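Local coordinates for protein deferrochelatase (Vibrio cholerae, PDB 5DE0) that binds heme b and probably acts as a dye-decolorizing (DyP-type) peroxidase, using the heme iron to reduce peroxide while oxidising other substrates, at residues R233-Y238 and L248-C253; V174-F179 and A287-P292; I198-P203 and S215-V220. All blocks are in the same frame, centred on the assembly; numbering follows the deposited sequence.

Contact 1: residues R233-Y238 and L248-C253; sequences RHSLPY and LFIAYC. With HEM (protoporphyrin IX containing Fe), chain F.
Ser235 and Ile250 show how a side chain can take over a backbone role in an antiparallel beta hairpin, here formed by strands 232-239 and 247-253 at one margin of the C-terminal four-stranded sheet. Where the first strand is interrupted, Ser235 OG, lying beside its own backbone N and anti to the carbonyl carbon (chi1 -46°), accepts from Ile250 N at 3.1 Å. To one side of this bond His234 N donates to Ile250 O over 2.9 Å, nearly straight at 167°. To the other, Leu236 and Leu248 form a hydrogen-bonded pair: Leu248 N donates to Leu236 O at 3.1 Å, and the return bond is weak.

Side-chain packing follows the two faces of the hairpin. On one, Arg233 CG rests on Ala251 CB at 4.1 Å, and Arg233 CD meets Phe249 CE1 at 3.7 Å. On the other, the His234 ring, whose NE2 bonds Ile11 O, crosses that of Tyr252 at about a right angle.

The face bearing Arg233 and Phe249 turns to the heme. Phe249 lays one ring face against pyrrole B, with CZ 3.2 Å from heme C2B. The Arg233 chain bends at chi3 to bring one face of its guanidinium over heme C1A, at the edge of pyrrole A; NH1 also pairs with Asp147, while NH1 and NH2 both bond heme propionate O1D, each at 3.0 Å.

Contact 2: residues V174-F179 and A287-P292; sequences VMVQRF and AYFFAP. With HEM (protoporphyrin IX containing Fe), chain F.
Tyr288 presents the edge of its ring to strand 172-181: CE1 lies 3.6 Å from Met175 CB, and Val174 O is also near the ring plane. Phe289, on the opposite face of the sheet, likewise offers an edge, its CE1 reaching Val176 CG1 at 3.5 Å. Phe179, farther along the strand, instead turns a ring face to the heme, with methyl CMC 3.6 Å above its plane and offset toward the rim.

The backbone behind these rings joins an inner strand, 172-181, to an outermost strand, 281-291, of the antiparallel sheet in the ferredoxin-like C-terminal half. Val174 and Phe289 are a hydrogen-bonded pair, both bonds 2.8 Å (Val174 N to Phe289 O, and Phe289 N to Val174 O). The next such pair, Val176 with Ala287, uses two longer bonds whose donors lie in the acceptor carbonyl planes. Val174 CG2, anti to its carbonyl carbon, extends the apolar row to Ala291 CB at 4.0 Å.

Contact 3: residues I198-P203 and S215-V220; sequences IGRTKP and SHVGRV. With HEM (protoporphyrin IX containing Fe), chain F.
Ile198 O, at the C-terminal end of helix 191-198, accepts from Val217 N at 3.0 Å, with the donor almost in line with the carbonyl bond and the hydrogen bond nearly straight (175°). This ties one helix end to the start of the short proximal helix 216-220, which supplies the axial heme ligand. Ser215 is the N-cap of that helix; its OG accepts from Gly218 N at 3.1 Å and is also bonded to Pro212 O.

Gly199 leaves the helical path with positive phi (110°), bringing its CA to 3.9 Å from Ser215 OG. With no side chain, it lies close against Ser215 and Val217. Val217 packs around the same junction: CG2 comes 3.3 Å from Ile198 O and meets Arg200 CG, the two side chains crossing at about a right angle. Arg200 runs alongside a heme propionate, its CD beside carbon CAD, while its NH2 hydrogen-bonds Ser205 O and forms a salt bridge with Glu150.

His216 CG is anti to its backbone N (chi1 -174°), directing the imidazole toward the porphyrin. ND1 is hydrogen-bonded to Asp275, and NE2 binds the heme iron at 2.6 Å.

A sheet and a short helix enclose the heme. Contacts 1 and 2, with centres about 9 Å apart, lie in one sheet, where strands 247-253 and 172-181 are neighbours: Phe249 O is 2.8 Å from Gln177 N, and Tyr238 OH bonds Phe179 O at 2.6 Å. Contact 1 approaches the heme from the face opposite the iron-ligating helix of contact 3, whereas contact 2 reaches its rim at a vinyl and a methyl group. Contact 3 is centred about 17 Å from contact 1 and 23 Å from contact 2; it touches neither, and the heme lies between these regions. Along the chain, contact 2 closes a loop containing contacts 3 and 1 in series.

Contact 1: residues R233-Y238 and L248-C253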
loop_
_atom_site.group_PDB
_atom_site.type_symbol
_atom_site.label_atom_id
_atom_site.label_comp_id
_atom_site.label_asym_id
_atom_site.label_seq_id
_atom_site.Cartn_x
_atom_site.Cartn_y
_atom_site.Cartn_z
ATOM N N ARG B 233 -19.406 -8.862 5.690
ATOM C CA ARG B 233 -18.229 -8.016 5.843
ATOM C C ARG B 233 -17.224 -8.213 4.714
ATOM O O ARG B 233 -16.982 -9.335 4.272
ATOM C CB ARG B 233 -17.553 -8.287 7.190
ATOM C CG ARG B 233 -18.374 -7.867 8.399
ATOM C CD ARG B 233 -17.802 -8.454 9.680
ATOM N NE ARG B 233 -18.054 -9.889 9.780
ATOM C CZ ARG B 233 -17.307 -10.733 10.482
ATOM N NH1 ARG B 233 -16.246 -10.289 11.144
ATOM N NH2 ARG B 233 -17.613 -12.023 10.516
ATOM N N HIS B 234 -16.640 -7.111 4.254
ATOM C CA HIS B 234 -15.604 -7.154 3.226
ATOM C C HIS B 234 -14.334 -6.483 3.730
ATOM O O HIS B 234 -13.505 -6.025 2.942
ATOM C CB HIS B 234 -16.083 -6.477 1.939
ATOM C CG HIS B 234 -16.778 -7.403 0.991
ATOM N ND1 HIS B 234 -16.093 -8.260 0.157
ATOM C CD2 HIS B 234 -18.093 -7.607 0.743
ATOM C CE1 HIS B 234 -16.957 -8.953 -0.563
ATOM N NE2 HIS B 234 -18.177 -8.577 -0.227
ATOM N N SER B 235 -14.194 -6.427 5.050
ATOM C CA SER B 235 -13.074 -5.743 5.683
ATOM C C SER B 235 -11.742 -6.385 5.332
ATOM O O SER B 235 -11.683 -7.549 4.934
ATOM C CB SER B 235 -13.246 -5.724 7.200
ATOM O OG SER B 235 -14.561 -5.346 7.561
ATOM N N LEU B 236 -10.674 -5.613 5.492
ATOM C CA LEU B 236 -9.330 -6.077 5.188
ATOM C C LEU B 236 -8.311 -5.196 5.902
ATOM O O LEU B 236 -8.486 -3.981 5.975
ATOM C CB LEU B 236 -9.090 -6.064 3.678
ATOM C CG LEU B 236 -8.383 -7.266 3.053
ATOM C CD1 LEU B 236 -9.029 -8.568 3.494
ATOM C CD2 LEU B 236 -8.400 -7.150 1.535
ATOM N N PRO B 237 -7.253 -5.813 6.449
ATOM C CA PRO B 237 -6.158 -5.085 7.101
ATOM C C PRO B 237 -5.493 -4.091 6.150
ATOM O O PRO B 237 -5.576 -4.267 4.938
ATOM C CB PRO B 237 -5.185 -6.198 7.500
ATOM C CG PRO B 237 -6.024 -7.420 7.590
ATOM C CD PRO B 237 -7.076 -7.272 6.538
ATOM N N TYR B 238 -4.840 -3.068 6.694
ATOM C CA TYR B 238 -4.237 -2.020 5.876
ATOM C C TYR B 238 -3.099 -1.319 6.609
ATOM O O TYR B 238 -2.923 -1.497 7.813
ATOM C CB TYR B 238 -5.285 -0.976 5.486
ATOM C CG TYR B 238 -5.579 -0.006 6.614
ATOM C CD1 TYR B 238 -6.435 -0.357 7.650
ATOM C CD2 TYR B 238 -4.986 1.254 6.653
ATOM C CE1 TYR B 238 -6.698 0.516 8.686
ATOM C CE2 TYR B 238 -5.243 2.132 7.689
ATOM C CZ TYR B 238 -6.101 1.758 8.703
ATOM O OH TYR B 238 -6.365 2.626 9.737
ATOM N N LEU B 248 -9.662 -1.728 7.814
ATOM C CA LEU B 248 -10.684 -0.974 7.111
ATOM C C LEU B 248 -11.956 -1.789 7.174
ATOM O O LEU B 248 -12.165 -2.688 6.361
ATOM C CB LEU B 248 -10.285 -0.693 5.660
ATOM C CG LEU B 248 -11.069 0.385 4.898
ATOM C CD1 LEU B 248 -12.495 -0.033 4.543
ATOM C CD2 LEU B 248 -11.086 1.682 5.682
ATOM N N PHE B 249 -12.808 -1.482 8.143
ATOM C CA PHE B 249 -14.048 -2.220 8.282
ATOM C C PHE B 249 -15.077 -1.734 7.268
ATOM O O PHE B 249 -15.301 -0.534 7.117
ATOM C CB PHE B 249 -14.609 -2.101 9.700
ATOM C CG PHE B 249 -15.871 -2.881 9.906
ATOM C CD1 PHE B 249 -15.819 -4.212 10.284
ATOM C CD2 PHE B 249 -17.110 -2.292 9.698
ATOM C CE1 PHE B 249 -16.976 -4.939 10.462
ATOM C CE2 PHE B 249 -18.272 -3.017 9.874
ATOM C CZ PHE B 249 -18.204 -4.341 10.256
ATOM N N ILE B 250 -15.693 -2.682 6.573
ATOM C CA ILE B 250 -16.782 -2.387 5.654
ATOM C C ILE B 250 -17.747 -3.565 5.643
ATOM O O ILE B 250 -17.328 -4.723 5.686
ATOM C CB ILE B 250 -16.267 -2.092 4.224
ATOM C CG1 ILE B 250 -17.432 -1.833 3.264
ATOM C CG2 ILE B 250 -15.395 -3.228 3.716
ATOM C CD1 ILE B 250 -17.000 -1.483 1.850
ATOM N N ALA B 251 -19.041 -3.270 5.614
ATOM C CA ALA B 251 -20.053 -4.317 5.650
ATOM C C ALA B 251 -21.252 -3.969 4.778
ATOM O O ALA B 251 -21.603 -2.799 4.620
ATOM C CB ALA B 251 -20.501 -4.573 7.084
ATOM N N TYR B 252 -21.873 -4.998 4.213
ATOM C CA TYR B 252 -23.088 -4.832 3.427
ATOM C C TYR B 252 -24.238 -5.553 4.119
ATOM O O TYR B 252 -24.036 -6.599 4.736
ATOM C CB TYR B 252 -22.897 -5.372 2.007
ATOM C CG TYR B 252 -21.918 -4.585 1.161
ATOM C CD1 TYR B 252 -20.547 -4.762 1.299
ATOM C CD2 TYR B 252 -22.368 -3.673 0.214
ATOM C CE1 TYR B 252 -19.652 -4.046 0.525
ATOM C CE2 TYR B 252 -21.480 -2.956 -0.564
ATOM C CZ TYR B 252 -20.124 -3.145 -0.405
ATOM O OH TYR B 252 -19.242 -2.429 -1.182
ATOM N N CYS B 253 -25.440 -4.992 4.033
ATOM C CA CYS B 253 -26.607 -5.620 4.642
ATOM C C CYS B 253 -27.908 -5.171 3.985
ATOM O O CYS B 253 -28.012 -4.047 3.493
ATOM C CB CYS B 253 -26.655 -5.322 6.140
ATOM S SG CYS B 253 -27.923 -6.247 7.023
HETATM C CHA HEM F . -16.799 -11.028 14.241
HETATM C CHB HEM F . -19.299 -7.012 13.165
HETATM C CHC HEM F . -15.357 -4.285 13.996
HETATM C CHD HEM F . -12.703 -8.339 14.208
HETATM C C1A HEM F . -17.823 -10.180 13.881
HETATM C C2A HEM F . -19.183 -10.565 13.562
HETATM C C3A HEM F . -19.870 -9.457 13.263
HETATM C C4A HEM F . -18.970 -8.330 13.384
HETATM C CMA HEM F . -21.358 -9.372 12.859
HETATM C CAA HEM F . -19.734 -12.008 13.571
HETATM C CBA HEM F . -20.561 -12.208 14.839
HETATM C CGA HEM F . -20.975 -13.649 14.961
HETATM O O1A HEM F . -20.132 -14.479 15.388
HETATM O O2A HEM F . -22.148 -13.961 14.636
HETATM C C1B HEM F . -18.477 -5.930 13.380
HETATM C C2B HEM F . -18.902 -4.548 13.412
HETATM C C3B HEM F . -17.833 -3.784 13.634
HETATM C C4B HEM F . -16.670 -4.655 13.762
HETATM C CMB HEM F . -20.346 -4.036 13.211
HETATM C CAB HEM F . -17.910 -2.244 13.730
HETATM C CBB HEM F . -16.830 -1.484 13.899
HETATM C C1C HEM F . -14.278 -5.140 14.094
HETATM C C2C HEM F . -12.886 -4.758 14.253
HETATM C C3C HEM F . -12.155 -5.888 14.308
HETATM C C4C HEM F . -13.065 -7.009 14.193
HETATM C CMC HEM F . -12.396 -3.293 14.329
HETATM C CAC HEM F . -10.627 -6.090 14.475
HETATM C CBC HEM F . -9.747 -5.111 14.705
HETATM C C1D HEM F . -13.542 -9.423 14.359
HETATM C C2D HEM F . -13.131 -10.744 14.777
HETATM C C3D HEM F . -14.412 -11.588 14.785
HETATM C C4D HEM F . -15.468 -10.690 14.373
HETATM C CMD HEM F . -11.706 -11.215 15.139
HETATM C CAD HEM F . -14.541 -13.077 15.164
HETATM C CBD HEM F . -14.291 -13.964 13.949
HETATM C CGD HEM F . -15.364 -13.736 12.917
HETATM O O1D HEM F . -15.114 -12.967 11.953
HETATM O O2D HEM F . -16.469 -14.323 13.052
HETATM N NA HEM F . -17.730 -8.807 13.762
HETATM N NB HEM F . -17.110 -5.958 13.598
HETATM N NC HEM F . -14.347 -6.520 14.064
HETATM N ND HEM F . -14.915 -9.435 14.133
HETATM FE FE HEM F . -16.025 -7.690 13.978
#

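Contact 2: residues V174-F179 and A287-P292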
loop_
_atom_site.group_PDB
_atom_site.type_symbol
_atom_site.label_atom_id
_atom_site.label_comp_id
_atom_site.label_asym_id
_atom_site.label_seq_id
_atom_site.Cartn_x
_atom_site.Cartn_y
_atom_site.Cartn_z
ATOM N N VAL B 174 -24.552 0.003 3.087
ATOM C CA VAL B 174 -23.123 -0.107 3.353
ATOM C C VAL B 174 -22.694 0.750 4.539
ATOM O O VAL B 174 -23.212 1.844 4.750
ATOM C CB VAL B 174 -22.285 0.310 2.122
ATOM C CG1 VAL B 174 -20.898 -0.315 2.189
ATOM C CG2 VAL B 174 -22.980 -0.087 0.831
ATOM N N MET B 175 -21.746 0.238 5.316
ATOM C CA MET B 175 -21.093 1.023 6.354
ATOM C C MET B 175 -19.588 0.826 6.244
ATOM O O MET B 175 -19.127 -0.253 5.873
ATOM C CB MET B 175 -21.587 0.627 7.753
ATOM C CG MET B 175 -21.191 -0.781 8.186
ATOM S SD MET B 175 -21.420 -1.083 9.948
ATOM C CE MET B 175 -20.201 0.033 10.654
ATOM N N VAL B 176 -18.824 1.871 6.540
ATOM C CA VAL B 176 -17.373 1.754 6.565
ATOM C C VAL B 176 -16.788 2.536 7.741
ATOM O O VAL B 176 -17.261 3.618 8.088
ATOM C CB VAL B 176 -16.727 2.225 5.218
ATOM C CG1 VAL B 176 -17.774 2.763 4.264
ATOM C CG2 VAL B 176 -15.617 3.248 5.445
ATOM N N GLN B 177 -15.776 1.950 8.372
ATOM C CA GLN B 177 -15.036 2.594 9.448
ATOM C C GLN B 177 -13.567 2.206 9.361
ATOM O O GLN B 177 -13.230 1.026 9.472
ATOM C CB GLN B 177 -15.586 2.195 10.818
ATOM C CG GLN B 177 -16.834 2.928 11.270
ATOM C CD GLN B 177 -17.340 2.406 12.606
ATOM O OE1 GLN B 177 -17.638 1.221 12.746
ATOM N NE2 GLN B 177 -17.420 3.288 13.599
ATOM N N ARG B 178 -12.694 3.185 9.158
ATOM C CA ARG B 178 -11.265 2.909 9.167
ATOM C C ARG B 178 -10.746 2.910 10.596
ATOM O O ARG B 178 -10.788 3.932 11.282
ATOM C CB ARG B 178 -10.491 3.926 8.326
ATOM C CG ARG B 178 -9.011 3.601 8.231
ATOM C CD ARG B 178 -8.355 4.225 7.011
ATOM N NE ARG B 178 -8.156 5.663 7.150
ATOM C CZ ARG B 178 -7.162 6.214 7.838
ATOM N NH1 ARG B 178 -6.280 5.446 8.462
ATOM N NH2 ARG B 178 -7.053 7.534 7.908
ATOM N N PHE B 179 -10.259 1.758 11.043
ATOM C CA PHE B 179 -9.747 1.633 12.399
ATOM C C PHE B 179 -8.226 1.723 12.453
ATOM O O PHE B 179 -7.529 1.185 11.591
ATOM C CB PHE B 179 -10.215 0.317 13.023
ATOM C CG PHE B 179 -11.624 0.360 13.526
ATOM C CD1 PHE B 179 -12.677 -0.014 12.710
ATOM C CD2 PHE B 179 -11.896 0.781 14.817
ATOM C CE1 PHE B 179 -13.974 0.030 13.175
ATOM C CE2 PHE B 179 -13.190 0.828 15.285
ATOM C CZ PHE B 179 -14.230 0.452 14.466
ATOM N N ALA B 287 -19.092 6.173 7.908
ATOM C CA ALA B 287 -20.057 6.603 6.904
ATOM C C ALA B 287 -21.047 5.509 6.517
ATOM O O ALA B 287 -20.710 4.325 6.501
ATOM C CB ALA B 287 -19.330 7.098 5.669
ATOM N N TYR B 288 -22.272 5.924 6.207
ATOM C CA TYR B 288 -23.287 5.029 5.668
ATOM C C TYR B 288 -23.473 5.290 4.178
ATOM O O TYR B 288 -23.383 6.431 3.723
ATOM C CB TYR B 288 -24.623 5.209 6.396
ATOM C CG TYR B 288 -24.713 4.531 7.747
ATOM C CD1 TYR B 288 -24.104 3.304 7.975
ATOM C CD2 TYR B 288 -25.415 5.117 8.791
ATOM C CE1 TYR B 288 -24.192 2.681 9.208
ATOM C CE2 TYR B 288 -25.506 4.504 10.027
ATOM C CZ TYR B 288 -24.895 3.287 10.230
ATOM O OH TYR B 288 -24.984 2.676 11.461
ATOM N N PHE B 289 -23.733 4.230 3.424
ATOM C CA PHE B 289 -24.003 4.346 1.999
ATOM C C PHE B 289 -25.119 3.400 1.580
ATOM O O PHE B 289 -25.569 2.564 2.362
ATOM C CB PHE B 289 -22.753 4.031 1.175
ATOM C CG PHE B 289 -21.574 4.908 1.480
ATOM C CD1 PHE B 289 -20.636 4.521 2.423
ATOM C CD2 PHE B 289 -21.389 6.107 0.810
ATOM C CE1 PHE B 289 -19.542 5.322 2.700
ATOM C CE2 PHE B 289 -20.299 6.910 1.084
ATOM C CZ PHE B 289 -19.375 6.517 2.031
ATOM N N PHE B 290 -25.562 3.541 0.338
ATOM C CA PHE B 290 -26.375 2.517 -0.293
ATOM C C PHE B 290 -25.811 2.202 -1.671
ATOM O O PHE B 290 -25.714 3.079 -2.532
ATOM C CB PHE B 290 -27.836 2.946 -0.403
ATOM C CG PHE B 290 -28.735 1.881 -0.959
ATOM C CD1 PHE B 290 -29.020 1.824 -2.314
ATOM C CD2 PHE B 290 -29.298 0.936 -0.121
ATOM C CE1 PHE B 290 -29.852 0.842 -2.822
ATOM C CE2 PHE B 290 -30.129 -0.046 -0.619
ATOM C CZ PHE B 290 -30.409 -0.094 -1.972
ATOM N N ALA B 291 -25.428 0.948 -1.870
ATOM C CA ALA B 291 -24.946 0.502 -3.166
ATOM C C ALA B 291 -26.111 -0.061 -3.963
ATOM O O ALA B 291 -26.603 -1.148 -3.667
ATOM C CB ALA B 291 -23.848 -0.533 -3.009
ATOM N N PRO B 292 -26.558 0.681 -4.986
ATOM C CA PRO B 292 -27.714 0.234 -5.767
ATOM C C PRO B 292 -27.368 -0.955 -6.655
ATOM O O PRO B 292 -26.192 -1.300 -6.787
ATOM C CB PRO B 292 -28.063 1.464 -6.610
ATOM C CG PRO B 292 -26.761 2.161 -6.787
ATOM C CD PRO B 292 -25.988 1.934 -5.515
HETATM C CHA HEM F . -16.799 -11.028 14.241
HETATM C CHB HEM F . -19.299 -7.012 13.165
HETATM C CHC HEM F . -15.357 -4.285 13.996
HETATM C CHD HEM F . -12.703 -8.339 14.208
HETATM C C1A HEM F . -17.823 -10.180 13.881
HETATM C C2A HEM F . -19.183 -10.565 13.562
HETATM C C3A HEM F . -19.870 -9.457 13.263
HETATM C C4A HEM F . -18.970 -8.330 13.384
HETATM C CMA HEM F . -21.358 -9.372 12.859
HETATM C CAA HEM F . -19.734 -12.008 13.571
HETATM C CBA HEM F . -20.561 -12.208 14.839
HETATM C CGA HEM F . -20.975 -13.649 14.961
HETATM O O1A HEM F . -20.132 -14.479 15.388
HETATM O O2A HEM F . -22.148 -13.961 14.636
HETATM C C1B HEM F . -18.477 -5.930 13.380
HETATM C C2B HEM F . -18.902 -4.548 13.412
HETATM C C3B HEM F . -17.833 -3.784 13.634
HETATM C C4B HEM F . -16.670 -4.655 13.762
HETATM C CMB HEM F . -20.346 -4.036 13.211
HETATM C CAB HEM F . -17.910 -2.244 13.730
HETATM C CBB HEM F . -16.830 -1.484 13.899
HETATM C C1C HEM F . -14.278 -5.140 14.094
HETATM C C2C HEM F . -12.886 -4.758 14.253
HETATM C C3C HEM F . -12.155 -5.888 14.308
HETATM C C4C HEM F . -13.065 -7.009 14.193
HETATM C CMC HEM F . -12.396 -3.293 14.329
HETATM C CAC HEM F . -10.627 -6.090 14.475
HETATM C CBC HEM F . -9.747 -5.111 14.705
HETATM C C1D HEM F . -13.542 -9.423 14.359
HETATM C C2D HEM F . -13.131 -10.744 14.777
HETATM C C3D HEM F . -14.412 -11.588 14.785
HETATM C C4D HEM F . -15.468 -10.690 14.373
HETATM C CMD HEM F . -11.706 -11.215 15.139
HETATM C CAD HEM F . -14.541 -13.077 15.164
HETATM C CBD HEM F . -14.291 -13.964 13.949
HETATM C CGD HEM F . -15.364 -13.736 12.917
HETATM O O1D HEM F . -15.114 -12.967 11.953
HETATM O O2D HEM F . -16.469 -14.323 13.052
HETATM N NA HEM F . -17.730 -8.807 13.762
HETATM N NB HEM F . -17.110 -5.958 13.598
HETATM N NC HEM F . -14.347 -6.520 14.064
HETATM N ND HEM F . -14.915 -9.435 14.133
HETATM FE FE HEM F . -16.025 -7.690 13.978
#

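Contact 3: residues I198-P203 and S215-V220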
loop_
_atom_site.group_PDB
_atom_site.type_symbol
_atom_site.label_atom_id
_atom_site.label_comp_id
_atom_site.label_asym_id
_atom_site.label_seq_id
_atom_site.Cartn_x
_atom_site.Cartn_y
_atom_site.Cartn_z
ATOM N N ILE B 198 -11.813 -10.599 22.457
ATOM C CA ILE B 198 -12.451 -10.930 21.188
ATOM C C ILE B 198 -13.703 -11.778 21.398
ATOM O O ILE B 198 -14.781 -11.449 20.896
ATOM C CB ILE B 198 -11.480 -11.675 20.247
ATOM C CG1 ILE B 198 -10.312 -10.768 19.858
ATOM C CG2 ILE B 198 -12.202 -12.163 18.999
ATOM C CD1 ILE B 198 -10.732 -9.531 19.097
ATOM N N GLY B 199 -13.554 -12.869 22.143
ATOM C CA GLY B 199 -14.659 -13.775 22.397
ATOM C C GLY B 199 -14.477 -15.101 21.683
ATOM O O GLY B 199 -15.339 -15.976 21.754
ATOM N N ARG B 200 -13.353 -15.241 20.984
ATOM C CA ARG B 200 -13.019 -16.484 20.292
ATOM C C ARG B 200 -11.562 -16.869 20.525
ATOM O O ARG B 200 -10.743 -16.040 20.921
ATOM C CB ARG B 200 -13.285 -16.361 18.788
ATOM C CG ARG B 200 -14.730 -16.073 18.421
ATOM C CD ARG B 200 -14.932 -16.096 16.917
ATOM N NE ARG B 200 -14.981 -17.454 16.388
ATOM C CZ ARG B 200 -16.104 -18.141 16.212
ATOM N NH1 ARG B 200 -17.272 -17.595 16.523
ATOM N NH2 ARG B 200 -16.062 -19.374 15.725
ATOM N N THR B 201 -11.249 -18.136 20.270
ATOM C CA THR B 201 -9.881 -18.622 20.371
ATOM C C THR B 201 -9.043 -17.992 19.264
ATOM O O THR B 201 -9.549 -17.712 18.181
ATOM C CB THR B 201 -9.819 -20.159 20.273
ATOM O OG1 THR B 201 -10.893 -20.732 21.029
ATOM C CG2 THR B 201 -8.500 -20.681 20.814
ATOM N N LYS B 202 -7.764 -17.761 19.537
ATOM C CA LYS B 202 -6.902 -17.066 18.583
ATOM C C LYS B 202 -6.368 -17.956 17.447
ATOM O O LYS B 202 -6.456 -17.568 16.282
ATOM C CB LYS B 202 -5.734 -16.399 19.319
ATOM C CG LYS B 202 -4.906 -15.465 18.458
ATOM C CD LYS B 202 -3.939 -14.654 19.302
ATOM C CE LYS B 202 -3.190 -13.638 18.458
ATOM N NZ LYS B 202 -2.349 -12.724 19.278
ATOM N N PRO B 203 -5.815 -19.144 17.762
ATOM C CA PRO B 203 -5.264 -19.911 16.637
ATOM C C PRO B 203 -6.312 -20.510 15.696
ATOM O O PRO B 203 -6.077 -20.531 14.488
ATOM C CB PRO B 203 -4.473 -21.025 17.331
ATOM C CG PRO B 203 -5.130 -21.183 18.649
ATOM C CD PRO B 203 -5.536 -19.801 19.051
ATOM N N SER B 215 -17.213 -8.655 25.494
ATOM C CA SER B 215 -16.318 -9.074 24.422
ATOM C C SER B 215 -16.903 -8.646 23.084
ATOM O O SER B 215 -18.104 -8.394 22.983
ATOM C CB SER B 215 -16.098 -10.587 24.442
ATOM O OG SER B 215 -17.227 -11.270 23.928
ATOM N N HIS B 216 -16.060 -8.573 22.059
ATOM C CA HIS B 216 -16.496 -8.073 20.759
ATOM C C HIS B 216 -17.634 -8.899 20.165
ATOM O O HIS B 216 -18.655 -8.349 19.750
ATOM C CB HIS B 216 -15.328 -8.033 19.776
ATOM C CG HIS B 216 -15.675 -7.389 18.473
ATOM N ND1 HIS B 216 -16.044 -6.065 18.376
ATOM C CD2 HIS B 216 -15.729 -7.889 17.216
ATOM C CE1 HIS B 216 -16.301 -5.773 17.114
ATOM N NE2 HIS B 216 -16.119 -6.862 16.391
ATOM N N VAL B 217 -17.453 -10.215 20.121
ATOM C CA VAL B 217 -18.496 -11.109 19.633
ATOM C C VAL B 217 -19.733 -10.995 20.520
ATOM O O VAL B 217 -20.861 -11.019 20.031
ATOM C CB VAL B 217 -18.011 -12.573 19.582
ATOM C CG1 VAL B 217 -19.152 -13.508 19.204
ATOM C CG2 VAL B 217 -16.861 -12.711 18.595
ATOM N N GLY B 218 -19.516 -10.843 21.823
ATOM C CA GLY B 218 -20.609 -10.638 22.756
ATOM C C GLY B 218 -21.405 -9.384 22.438
ATOM O O GLY B 218 -22.603 -9.309 22.713
ATOM N N ARG B 219 -20.732 -8.399 21.848
ATOM C CA ARG B 219 -21.367 -7.138 21.481
ATOM C C ARG B 219 -22.101 -7.222 20.144
ATOM O O ARG B 219 -23.154 -6.608 19.972
ATOM C CB ARG B 219 -20.328 -6.016 21.417
ATOM C CG ARG B 219 -19.652 -5.674 22.739
ATOM C CD ARG B 219 -20.544 -4.830 23.641
ATOM N NE ARG B 219 -21.534 -5.630 24.358
ATOM C CZ ARG B 219 -22.425 -5.129 25.207
ATOM N NH1 ARG B 219 -22.454 -3.825 25.447
ATOM N NH2 ARG B 219 -23.289 -5.932 25.814
ATOM N N VAL B 220 -21.547 -7.978 19.201
ATOM C CA VAL B 220 -22.067 -7.979 17.838
ATOM C C VAL B 220 -22.920 -9.199 17.508
ATOM O O VAL B 220 -23.646 -9.192 16.511
ATOM C CB VAL B 220 -20.922 -7.885 16.804
ATOM C CG1 VAL B 220 -20.086 -6.642 17.056
ATOM C CG2 VAL B 220 -20.060 -9.136 16.849
HETATM C CHA HEM F . -16.799 -11.028 14.241
HETATM C CHB HEM F . -19.299 -7.012 13.165
HETATM C CHC HEM F . -15.357 -4.285 13.996
HETATM C CHD HEM F . -12.703 -8.339 14.208
HETATM C C1A HEM F . -17.823 -10.180 13.881
HETATM C C2A HEM F . -19.183 -10.565 13.562
HETATM C C3A HEM F . -19.870 -9.457 13.263
HETATM C C4A HEM F . -18.970 -8.330 13.384
HETATM C CMA HEM F . -21.358 -9.372 12.859
HETATM C CAA HEM F . -19.734 -12.008 13.571
HETATM C CBA HEM F . -20.561 -12.208 14.839
HETATM C CGA HEM F . -20.975 -13.649 14.961
HETATM O O1A HEM F . -20.132 -14.479 15.388
HETATM O O2A HEM F . -22.148 -13.961 14.636
HETATM C C1B HEM F . -18.477 -5.930 13.380
HETATM C C2B HEM F . -18.902 -4.548 13.412
HETATM C C3B HEM F . -17.833 -3.784 13.634
HETATM C C4B HEM F . -16.670 -4.655 13.762
HETATM C CMB HEM F . -20.346 -4.036 13.211
HETATM C CAB HEM F . -17.910 -2.244 13.730
HETATM C CBB HEM F . -16.830 -1.484 13.899
HETATM C C1C HEM F . -14.278 -5.140 14.094
HETATM C C2C HEM F . -12.886 -4.758 14.253
HETATM C C3C HEM F . -12.155 -5.888 14.308
HETATM C C4C HEM F . -13.065 -7.009 14.193
HETATM C CMC HEM F . -12.396 -3.293 14.329
HETATM C CAC HEM F . -10.627 -6.090 14.475
HETATM C CBC HEM F . -9.747 -5.111 14.705
HETATM C C1D HEM F . -13.542 -9.423 14.359
HETATM C C2D HEM F . -13.131 -10.744 14.777
HETATM C C3D HEM F . -14.412 -11.588 14.785
HETATM C C4D HEM F . -15.468 -10.690 14.373
HETATM C CMD HEM F . -11.706 -11.215 15.139
HETATM C CAD HEM F . -14.541 -13.077 15.164
HETATM C CBD HEM F . -14.291 -13.964 13.949
HETATM C CGD HEM F . -15.364 -13.736 12.917
HETATM O O1D HEM F . -15.114 -12.967 11.953
HETATM O O2D HEM F . -16.469 -14.323 13.052
HETATM N NA HEM F . -17.730 -8.807 13.762
HETATM N NB HEM F . -17.110 -5.958 13.598
HETATM N NC HEM F . -14.347 -6.520 14.064
HETATM N ND HEM F . -14.915 -9.435 14.133
HETATM FE FE HEM F . -16.025 -7.690 13.978
#